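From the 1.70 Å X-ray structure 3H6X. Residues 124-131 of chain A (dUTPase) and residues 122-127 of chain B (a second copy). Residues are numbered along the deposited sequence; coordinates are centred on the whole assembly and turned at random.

Chain A (124-131) FMPFLLID
Chain B 122-127: GVFMPF

How do the two backbones run? Both are extended: in chain A the strand ends at Pro126(A) and a loop follows, with phi/psi near -131/168 at Phe127(A) and -124/151 at Leu128(A); in chain B the strand covers Gly122(B) to Pro126(B), with -91/134 at Phe124(B) and -147/159 at Met125(B). The two strand axes cross at 87°, approaching to 7.8 Å. In register, Phe127(A) CA lies 4.9 Å from Met125(B) CA, and Leu128(A) CA lies 5.2 Å from Phe124(B) CA.

What polar links join them? Leu128(A) N donates to Phe124(B) O at 2.9 Å, with a bent N-H...O angle of 139°. The return link goes through a water, which donates to Leu128(A) O and accepts from Phe124(B) N, each at 2.9 Å, so that one molecule joins carbonyl to amide. Phe127(A) CA also approaches Phe124(B) O, at 3.4 Å. Pro126(A) O, by contrast, is buried without a polar partner, facing Met125(B) CE at 3.2 Å.

How do the two selenomethionines, Met125(A) and Met125(B), pack? Met125(B), with chi angles of -60°, -177° and 86° (m, t, p), starts sideways, but its end comes nearer to chain A, bringing CE to 3.2 Å from Met125(A) CB. Met125(A) has the same m, t, p rotamer.

Which other apolar groups close the contact? Leu128(A) (m, t) points toward chain B, setting its CB 3.9 Å from Phe124(B) CB and its CD1 4.3 Å from Pro126(B) CD. Phe127(A) (p) puts CB 3.7 Å from Val123(B) CG1, although its ring leads away. Farther along, Ile130(A) (p, t) brings CG2 within 3.4 Å of CE2 on Phe124(B), whose chi1 is m. The two C-gamma endo prolines also meet, Pro126(A) CG to Pro126(B) CG at 4.2 Å.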

ATOM      1  N   PHE A 124      -9.731  -4.222  -7.722  1.00  4.66           N
ATOM      2  CA  PHE A 124     -10.791  -4.820  -6.906  1.00  6.16           C
ATOM      3  C   PHE A 124     -10.337  -6.158  -6.337  1.00  6.33           C
ATOM      4  O   PHE A 124      -9.789  -6.984  -7.058  1.00  7.10           O
ATOM      5  CB  PHE A 124     -12.051  -5.064  -7.749  1.00  5.85           C
ATOM      6  CG  PHE A 124     -12.721  -3.805  -8.275  1.00  5.84           C
ATOM      7  CD1 PHE A 124     -13.826  -3.286  -7.633  1.00  7.61           C
ATOM      8  CD2 PHE A 124     -12.279  -3.181  -9.418  1.00  6.25           C
ATOM      9  CE1 PHE A 124     -14.468  -2.170  -8.105  1.00  7.84           C
ATOM     10  CE2 PHE A 124     -12.914  -2.024  -9.900  1.00  8.07           C
ATOM     11  CZ  PHE A 124     -14.013  -1.534  -9.243  1.00  7.32           C
HETATM   12  N   MSE A 125     -10.605  -6.384  -5.054  1.00  6.76           N
HETATM   13  CA  MSE A 125     -10.136  -7.610  -4.394  1.00  5.84           C
HETATM   14  C   MSE A 125     -11.134  -8.065  -3.337  1.00  6.26           C
HETATM   15  O   MSE A 125     -11.920  -7.254  -2.835  1.00  6.27           O
HETATM   16  CB  MSE A 125      -8.783  -7.341  -3.733  1.00 10.04           C
HETATM   17  CG  MSE A 125      -7.697  -6.902  -4.714  1.00 10.26           C
HETATM   18 SE   MSE A 125      -6.065  -6.577  -3.686  0.77 17.15          SE
HETATM   19  CE  MSE A 125      -5.379  -8.414  -3.767  1.00 29.10           C
ATOM     20  N   PRO A 126     -11.091  -9.356  -2.968  1.00  7.42           N
ATOM     21  CA  PRO A 126     -11.915  -9.843  -1.851  1.00  7.35           C
ATOM     22  C   PRO A 126     -11.287  -9.497  -0.501  1.00  7.74           C
ATOM     23  O   PRO A 126     -10.063  -9.380  -0.417  1.00  9.17           O
ATOM     24  CB  PRO A 126     -11.875 -11.359  -2.031  1.00 10.35           C
ATOM     25  CG  PRO A 126     -10.505 -11.608  -2.647  1.00  9.81           C
ATOM     26  CD  PRO A 126     -10.270 -10.422  -3.573  1.00  9.22           C
ATOM     27  N   PHE A 127     -12.111  -9.319   0.529  1.00  6.11           N
ATOM     28  CA  PHE A 127     -11.608  -9.219   1.901  1.00  6.38           C
ATOM     29  C   PHE A 127     -12.397 -10.148   2.823  1.00  7.02           C
ATOM     30  O   PHE A 127     -13.461 -10.663   2.447  1.00  8.58           O
ATOM     31  CB  PHE A 127     -11.623  -7.780   2.434  1.00  5.75           C
ATOM     32  CG  PHE A 127     -12.997  -7.239   2.704  1.00  7.40           C
ATOM     33  CD1 PHE A 127     -13.686  -6.531   1.716  1.00  8.84           C
ATOM     34  CD2 PHE A 127     -13.604  -7.418   3.950  1.00  8.04           C
ATOM     35  CE1 PHE A 127     -14.937  -6.012   1.953  1.00  8.26           C
ATOM     36  CE2 PHE A 127     -14.869  -6.897   4.193  1.00  9.03           C
ATOM     37  CZ  PHE A 127     -15.541  -6.194   3.190  1.00  9.63           C
ATOM     38  N   LEU A 128     -11.879 -10.341   4.034  1.00  6.40           N
ATOM     39  CA  LEU A 128     -12.401 -11.357   4.955  1.00  6.05           C
ATOM     40  C   LEU A 128     -12.806 -10.711   6.275  1.00  5.86           C
ATOM     41  O   LEU A 128     -12.238  -9.696   6.659  1.00  8.15           O
ATOM     42  CB  LEU A 128     -11.345 -12.428   5.197  1.00  6.15           C
ATOM     43  CG  LEU A 128     -10.832 -13.143   3.952  1.00  8.62           C
ATOM     44  CD1 LEU A 128      -9.527 -13.896   4.256  1.00  8.49           C
ATOM     45  CD2 LEU A 128     -11.918 -14.072   3.439  1.00 11.59           C
ATOM     46  N   LEU A 129     -13.789 -11.308   6.958  1.00  7.33           N
ATOM     47  CA  LEU A 129     -14.340 -10.754   8.192  1.00  8.98           C
ATOM     48  C   LEU A 129     -13.818 -11.457   9.436  1.00  7.65           C
ATOM     49  O   LEU A 129     -13.495 -12.641   9.397  1.00  9.55           O
ATOM     50  CB  LEU A 129     -15.859 -10.886   8.188  1.00  8.41           C
ATOM     51  CG  LEU A 129     -16.592 -10.076   7.124  1.00  9.98           C
ATOM     52  CD1 LEU A 129     -18.083 -10.355   7.268  1.00 15.48           C
ATOM     53  CD2 LEU A 129     -16.291  -8.606   7.239  1.00 12.19           C
ATOM     54  N   ILE A 130     -13.765 -10.730  10.543  1.00  7.41           N
ATOM     55  CA  ILE A 130     -13.365 -11.349  11.802  1.00  6.86           C
ATOM     56  C   ILE A 130     -14.502 -12.154  12.413  1.00 10.53           C
ATOM     57  O   ILE A 130     -15.669 -11.980  12.055  1.00  9.99           O
ATOM     58  CB  ILE A 130     -12.852 -10.338  12.831  1.00  8.35           C
ATOM     59  CG1 ILE A 130     -13.986  -9.435  13.327  1.00  8.85           C
ATOM     60  CG2 ILE A 130     -11.713  -9.500  12.221  1.00  8.78           C
ATOM     61  CD1 ILE A 130     -13.553  -8.501  14.452  1.00 11.84           C
ATOM     62  N   ASP A 131     -14.146 -13.030  13.345  1.00 10.55           N
ATOM     63  CA  ASP A 131     -15.126 -13.841  14.069  1.00 10.92           C
ATOM     64  C   ASP A 131     -16.152 -12.938  14.733  1.00 12.02           C
ATOM     65  O   ASP A 131     -15.789 -11.950  15.373  1.00 13.50           O
ATOM     66  CB  ASP A 131     -14.425 -14.645  15.156  1.00 12.07           C
ATOM     67  CG  ASP A 131     -13.442 -15.624  14.588  1.00 13.44           C
ATOM     68  OD1 ASP A 131     -13.580 -15.937  13.391  1.00 16.26           O
ATOM     69  OD2 ASP A 131     -12.551 -16.069  15.332  1.00 12.45           O
TER
ATOM     70  N   GLY B 122      -7.114  -2.113   9.294  1.00  5.92           N
ATOM     71  CA  GLY B 122      -6.600  -3.428   8.954  1.00  5.73           C
ATOM     72  C   GLY B 122      -7.585  -4.202   8.086  1.00  6.76           C
ATOM     73  O   GLY B 122      -8.779  -4.248   8.383  1.00  7.28           O
ATOM     74  N   VAL B 123      -7.075  -4.816   7.021  1.00  5.44           N
ATOM     75  CA  VAL B 123      -7.891  -5.614   6.111  1.00  4.58           C
ATOM     76  C   VAL B 123      -7.308  -7.025   6.008  1.00  5.58           C
ATOM     77  O   VAL B 123      -6.120  -7.188   5.754  1.00  6.55           O
ATOM     78  CB  VAL B 123      -7.941  -4.986   4.699  1.00  4.36           C
ATOM     79  CG1 VAL B 123      -8.870  -5.801   3.791  1.00  6.09           C
ATOM     80  CG2 VAL B 123      -8.392  -3.515   4.768  1.00  5.46           C
ATOM     81  N   PHE B 124      -8.142  -8.042   6.211  1.00  5.24           N
ATOM     82  CA  PHE B 124      -7.715  -9.436   6.081  1.00  5.45           C
ATOM     83  C   PHE B 124      -7.955  -9.919   4.659  1.00  5.60           C
ATOM     84  O   PHE B 124      -9.045  -9.690   4.118  1.00  6.84           O
ATOM     85  CB  PHE B 124      -8.550 -10.319   7.014  1.00  5.45           C
ATOM     86  CG  PHE B 124      -8.273 -10.109   8.488  1.00  5.91           C
ATOM     87  CD1 PHE B 124      -7.327 -10.888   9.147  1.00  6.78           C
ATOM     88  CD2 PHE B 124      -8.972  -9.157   9.207  1.00  5.96           C
ATOM     89  CE1 PHE B 124      -7.092 -10.721  10.489  1.00  5.55           C
ATOM     90  CE2 PHE B 124      -8.751  -8.988  10.563  1.00  7.07           C
ATOM     91  CZ  PHE B 124      -7.804  -9.764  11.208  1.00  6.37           C
HETATM   92  N   MSE B 125      -6.971 -10.601   4.070  1.00  6.05           N
HETATM   93  CA  MSE B 125      -7.072 -11.011   2.661  1.00  6.19           C
HETATM   94  C   MSE B 125      -6.349 -12.343   2.456  1.00  5.98           C
HETATM   95  O   MSE B 125      -5.485 -12.698   3.247  1.00  6.66           O
HETATM   96  CB  MSE B 125      -6.458  -9.950   1.736  1.00  9.12           C
HETATM   97  CG  MSE B 125      -7.129  -8.591   1.847  1.00 11.36           C
HETATM   98 SE   MSE B 125      -6.330  -7.370   0.570  0.70 22.14          SE
HETATM   99  CE  MSE B 125      -7.339  -7.768  -0.962  1.00 29.21           C
ATOM    100  N   PRO B 126      -6.692 -13.062   1.376  1.00  7.17           N
ATOM    101  CA  PRO B 126      -5.971 -14.294   1.019  1.00  6.90           C
ATOM    102  C   PRO B 126      -4.686 -13.969   0.258  1.00  8.93           C
ATOM    103  O   PRO B 126      -4.597 -12.946  -0.438  1.00  9.00           O
ATOM    104  CB  PRO B 126      -6.943 -14.997   0.059  1.00  9.40           C
ATOM    105  CG  PRO B 126      -7.653 -13.851  -0.616  1.00  9.70           C
ATOM    106  CD  PRO B 126      -7.830 -12.802   0.470  1.00  9.02           C
ATOM    107  N   PHE B 127      -3.690 -14.829   0.394  1.00  5.87           N
ATOM    108  CA  PHE B 127      -2.498 -14.745  -0.455  1.00  6.26           C
ATOM    109  C   PHE B 127      -2.165 -16.120  -1.029  1.00  6.70           C
ATOM    110  O   PHE B 127      -2.689 -17.134  -0.569  1.00  7.44           O
ATOM    111  CB  PHE B 127      -1.294 -14.167   0.296  1.00  6.24           C
ATOM    112  CG  PHE B 127      -0.700 -15.092   1.325  1.00  6.24           C
ATOM    113  CD1 PHE B 127      -1.104 -15.017   2.646  1.00  8.39           C
ATOM    114  CD2 PHE B 127       0.288 -16.011   0.977  1.00  6.77           C
ATOM    115  CE1 PHE B 127      -0.561 -15.836   3.605  1.00  8.46           C
ATOM    116  CE2 PHE B 127       0.853 -16.851   1.951  1.00 10.38           C
ATOM    117  CZ  PHE B 127       0.413 -16.754   3.272  1.00  8.24           C
TER
HETATM  118  O   HOH W   1     -10.886  -7.178   6.592  1.00  6.48           O